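Local coordinates for protein pyruvate formate-lyase 2 (Archaeoglobus fulgidus, PDB 2F3O) that is a glycyl radical enzyme of unknown function, related to pyruvate formate-lyase and glycerol dehydratase and probably acting as a lyase, at residues G328-C340 with L364-G376. Sequence-based numbering, arbitrary orientation.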
# COMPACT_ATOMS: atom_id res chain seq x y z
N GLY A 328 41.54 -19.31 -10.36
CA GLY A 328 41.66 -18.67 -11.65
C GLY A 328 41.46 -17.18 -11.63
O GLY A 328 41.06 -16.60 -12.64
N GLN A 329 41.73 -16.59 -10.47
CA GLN A 329 41.76 -15.13 -10.32
C GLN A 329 40.48 -14.44 -10.78
O GLN A 329 40.50 -13.56 -11.65
CB GLN A 329 42.98 -14.55 -11.03
CG GLN A 329 44.29 -15.08 -10.51
CD GLN A 329 45.46 -14.50 -11.25
OE1 GLN A 329 45.43 -14.32 -12.47
NE2 GLN A 329 46.52 -14.18 -10.51
N ALA A 330 39.36 -14.88 -10.21
CA ALA A 330 38.06 -14.49 -10.70
C ALA A 330 37.62 -13.18 -10.10
O ALA A 330 37.42 -13.07 -8.89
CB ALA A 330 37.08 -15.57 -10.38
N THR A 331 37.49 -12.17 -10.94
CA THR A 331 36.92 -10.91 -10.49
C THR A 331 35.76 -10.60 -11.42
O THR A 331 34.62 -10.48 -10.97
CB THR A 331 37.95 -9.77 -10.51
OG1 THR A 331 38.57 -9.69 -11.80
CG2 THR A 331 39.01 -10.02 -9.45
N ASN A 332 36.08 -10.46 -12.70
CA ASN A 332 35.10 -10.50 -13.77
C ASN A 332 34.26 -9.28 -14.03
O ASN A 332 33.04 -9.35 -14.03
CB ASN A 332 34.26 -11.77 -13.70
CG ASN A 332 35.06 -12.98 -14.03
OD1 ASN A 332 35.58 -13.08 -15.12
ND2 ASN A 332 35.23 -13.88 -13.07
N GLN A 333 34.94 -8.15 -14.24
CA GLN A 333 34.28 -6.98 -14.77
C GLN A 333 33.87 -7.32 -16.18
O GLN A 333 34.70 -7.37 -17.07
CB GLN A 333 35.23 -5.78 -14.82
CG GLN A 333 35.52 -5.17 -13.47
CD GLN A 333 36.76 -4.33 -13.50
OE1 GLN A 333 36.76 -3.22 -14.03
NE2 GLN A 333 37.84 -4.84 -12.91
N ALA A 334 32.59 -7.57 -16.38
CA ALA A 334 32.13 -8.03 -17.66
C ALA A 334 31.77 -6.91 -18.62
O ALA A 334 31.51 -5.79 -18.22
CB ALA A 334 30.97 -8.95 -17.49
N VAL A 335 31.73 -7.23 -19.90
CA VAL A 335 31.36 -6.26 -20.88
C VAL A 335 30.40 -6.99 -21.83
O VAL A 335 30.62 -8.16 -22.12
CB VAL A 335 32.66 -5.69 -21.53
CG1 VAL A 335 33.00 -6.31 -22.88
CG2 VAL A 335 32.62 -4.17 -21.59
N THR A 336 29.30 -6.34 -22.24
CA THR A 336 28.32 -6.98 -23.14
C THR A 336 28.25 -6.30 -24.50
O THR A 336 27.91 -5.12 -24.60
CB THR A 336 26.90 -7.00 -22.54
OG1 THR A 336 26.94 -7.48 -21.19
CG2 THR A 336 25.94 -7.86 -23.36
N ILE A 337 28.58 -7.04 -25.56
CA ILE A 337 28.48 -6.54 -26.92
C ILE A 337 27.48 -7.33 -27.77
O ILE A 337 27.20 -8.50 -27.49
CB ILE A 337 29.87 -6.48 -27.64
CG1 ILE A 337 30.44 -7.88 -27.90
CG2 ILE A 337 30.85 -5.65 -26.85
CD1 ILE A 337 31.83 -7.85 -28.50
N GLY A 338 26.95 -6.70 -28.81
CA GLY A 338 26.04 -7.37 -29.73
C GLY A 338 24.62 -7.48 -29.22
O GLY A 338 24.27 -6.91 -28.19
N GLY A 339 23.78 -8.21 -29.93
CA GLY A 339 22.42 -8.43 -29.47
C GLY A 339 21.43 -7.61 -30.26
O GLY A 339 21.78 -7.00 -31.26
N CYS A 340 20.18 -7.59 -29.79
CA CYS A 340 19.12 -6.88 -30.50
C CYS A 340 18.57 -5.66 -29.75
O CYS A 340 18.90 -5.42 -28.58
CB CYS A 340 17.98 -7.84 -30.79
SG CYS A 340 17.15 -8.36 -29.31
N LEU A 364 43.93 -11.03 -22.88
CA LEU A 364 44.24 -10.97 -21.45
C LEU A 364 43.12 -11.62 -20.66
O LEU A 364 42.04 -11.88 -21.22
CB LEU A 364 44.39 -9.52 -21.02
CG LEU A 364 45.48 -8.75 -21.75
CD1 LEU A 364 45.32 -7.27 -21.49
CD2 LEU A 364 46.86 -9.24 -21.32
N ARG A 365 43.34 -11.87 -19.37
CA ARG A 365 42.33 -12.51 -18.53
C ARG A 365 41.08 -11.67 -18.33
O ARG A 365 40.02 -12.19 -17.98
CB ARG A 365 42.90 -12.93 -17.17
CG ARG A 365 43.35 -11.78 -16.28
CD ARG A 365 43.72 -12.22 -14.85
NE ARG A 365 42.63 -12.08 -13.87
CZ ARG A 365 42.30 -10.94 -13.25
NH1 ARG A 365 42.94 -9.81 -13.52
NH2 ARG A 365 41.31 -10.92 -12.37
N GLN A 366 41.20 -10.36 -18.55
CA GLN A 366 40.11 -9.48 -18.20
C GLN A 366 39.89 -8.23 -19.04
O GLN A 366 40.83 -7.46 -19.26
CB GLN A 366 40.24 -8.96 -16.75
CG GLN A 366 39.85 -9.90 -15.62
CD GLN A 366 38.38 -10.22 -15.56
OE1 GLN A 366 37.55 -9.42 -15.96
NE2 GLN A 366 38.05 -11.38 -15.03
N PRO A 367 38.75 -8.17 -19.72
CA PRO A 367 37.43 -8.01 -19.17
C PRO A 367 36.76 -9.35 -19.54
O PRO A 367 37.28 -10.10 -20.38
CB PRO A 367 36.83 -6.85 -19.98
CG PRO A 367 37.79 -6.58 -21.06
CD PRO A 367 38.78 -7.73 -21.12
N ASN A 368 35.67 -9.71 -18.90
CA ASN A 368 35.00 -10.90 -19.34
C ASN A 368 34.12 -10.47 -20.47
O ASN A 368 33.09 -9.87 -20.22
CB ASN A 368 34.17 -11.52 -18.23
CG ASN A 368 33.95 -12.99 -18.45
OD1 ASN A 368 34.15 -13.50 -19.54
ND2 ASN A 368 33.56 -13.69 -17.40
N VAL A 369 34.52 -10.74 -21.70
CA VAL A 369 33.71 -10.26 -22.82
C VAL A 369 32.58 -11.21 -23.27
O VAL A 369 32.79 -12.38 -23.59
CB VAL A 369 34.55 -9.62 -23.93
CG1 VAL A 369 36.01 -9.82 -23.63
CG2 VAL A 369 34.13 -10.08 -25.31
N HIS A 370 31.38 -10.65 -23.27
CA HIS A 370 30.18 -11.42 -23.48
C HIS A 370 29.49 -10.97 -24.73
O HIS A 370 29.14 -9.80 -24.87
CB HIS A 370 29.25 -11.23 -22.31
CG HIS A 370 29.77 -11.80 -21.03
ND1 HIS A 370 29.31 -11.40 -19.80
CD2 HIS A 370 30.71 -12.74 -20.80
CE1 HIS A 370 29.93 -12.08 -18.86
NE2 HIS A 370 30.79 -12.89 -19.44
N VAL A 371 29.30 -11.89 -25.66
CA VAL A 371 28.76 -11.54 -26.96
C VAL A 371 27.36 -12.12 -27.11
O VAL A 371 27.18 -13.33 -27.10
CB VAL A 371 29.64 -12.04 -28.12
CG1 VAL A 371 29.26 -11.35 -29.40
CG2 VAL A 371 31.11 -11.80 -27.83
N ARG A 372 26.38 -11.23 -27.22
CA ARG A 372 25.02 -11.62 -27.53
C ARG A 372 24.86 -11.84 -29.04
O ARG A 372 25.19 -10.97 -29.87
CB ARG A 372 24.04 -10.54 -27.07
CG ARG A 372 23.74 -10.49 -25.58
CD ARG A 372 22.73 -9.37 -25.25
NE ARG A 372 21.57 -9.40 -26.13
CZ ARG A 372 20.50 -8.61 -26.01
NH1 ARG A 372 20.44 -7.74 -25.02
NH2 ARG A 372 19.49 -8.72 -26.87
N ILE A 373 24.39 -13.03 -29.40
CA ILE A 373 24.02 -13.29 -30.78
C ILE A 373 22.63 -13.88 -30.84
O ILE A 373 22.13 -14.43 -29.85
CB ILE A 373 24.98 -14.26 -31.46
CG1 ILE A 373 25.24 -15.47 -30.59
CG2 ILE A 373 26.32 -13.60 -31.76
CD1 ILE A 373 26.34 -16.30 -31.13
N ASN A 374 22.02 -13.76 -32.01
CA ASN A 374 20.67 -14.25 -32.23
C ASN A 374 20.49 -14.64 -33.69
O ASN A 374 21.44 -14.58 -34.47
CB ASN A 374 19.63 -13.20 -31.84
CG ASN A 374 19.92 -11.82 -32.43
OD1 ASN A 374 19.82 -11.62 -33.63
ND2 ASN A 374 20.26 -10.88 -31.58
N LYS A 375 19.27 -14.99 -34.06
CA LYS A 375 19.02 -15.42 -35.43
C LYS A 375 19.10 -14.31 -36.49
O LYS A 375 19.04 -14.59 -37.68
CB LYS A 375 17.69 -16.19 -35.51
CG LYS A 375 17.80 -17.57 -34.87
CD LYS A 375 16.71 -18.52 -35.35
CE LYS A 375 16.86 -19.88 -34.65
NZ LYS A 375 15.59 -20.68 -34.63
N GLY A 376 19.28 -13.07 -36.06
CA GLY A 376 19.36 -11.98 -36.99
C GLY A 376 20.70 -11.28 -36.98
O GLY A 376 20.83 -10.17 -37.52
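The two parallel strands of a beta-alpha-beta unit, 334-338 and 368-373 joined through helix 350-362, pair here in the buried core of the glycyl radical enzyme fold. Five backbone bonds run from N368 N to Q333 O through R372 N to I337 O (2.9 Å), with V335 and I337 each bonded at N and O. On one face V335 CG1 lies 3.8 Å from V369 CB, and I337 CG1 meets V371; on the other, A334 CB touches H370 CE1 at 3.6 Å, and H370 ND1 bonds T423. Before the strands, R365 NH2 gives Q329 O a bond of 2.9 Å near the guanidinium plane, NE adding a weak one; the bend at chi3 (-95°) lays the group over Q366 CG, while NH1 bonds I314 O. With R365 cut back to an alanine here, Q329 O and the carbonyl of I314 would probably both lose their guanidinium donor. Q366 NE2 reaches N332 OD1 (3.0 Å) from above its carbonyl plane. At the far end, R372 NH2 lies 3.4 Å from C340 SG, its guanidinium paired with D401. N368 ND2 bonds the carbonyl of G752, the predicted radical glycine, a neutral amide bond tying this strand's start to the radical loop.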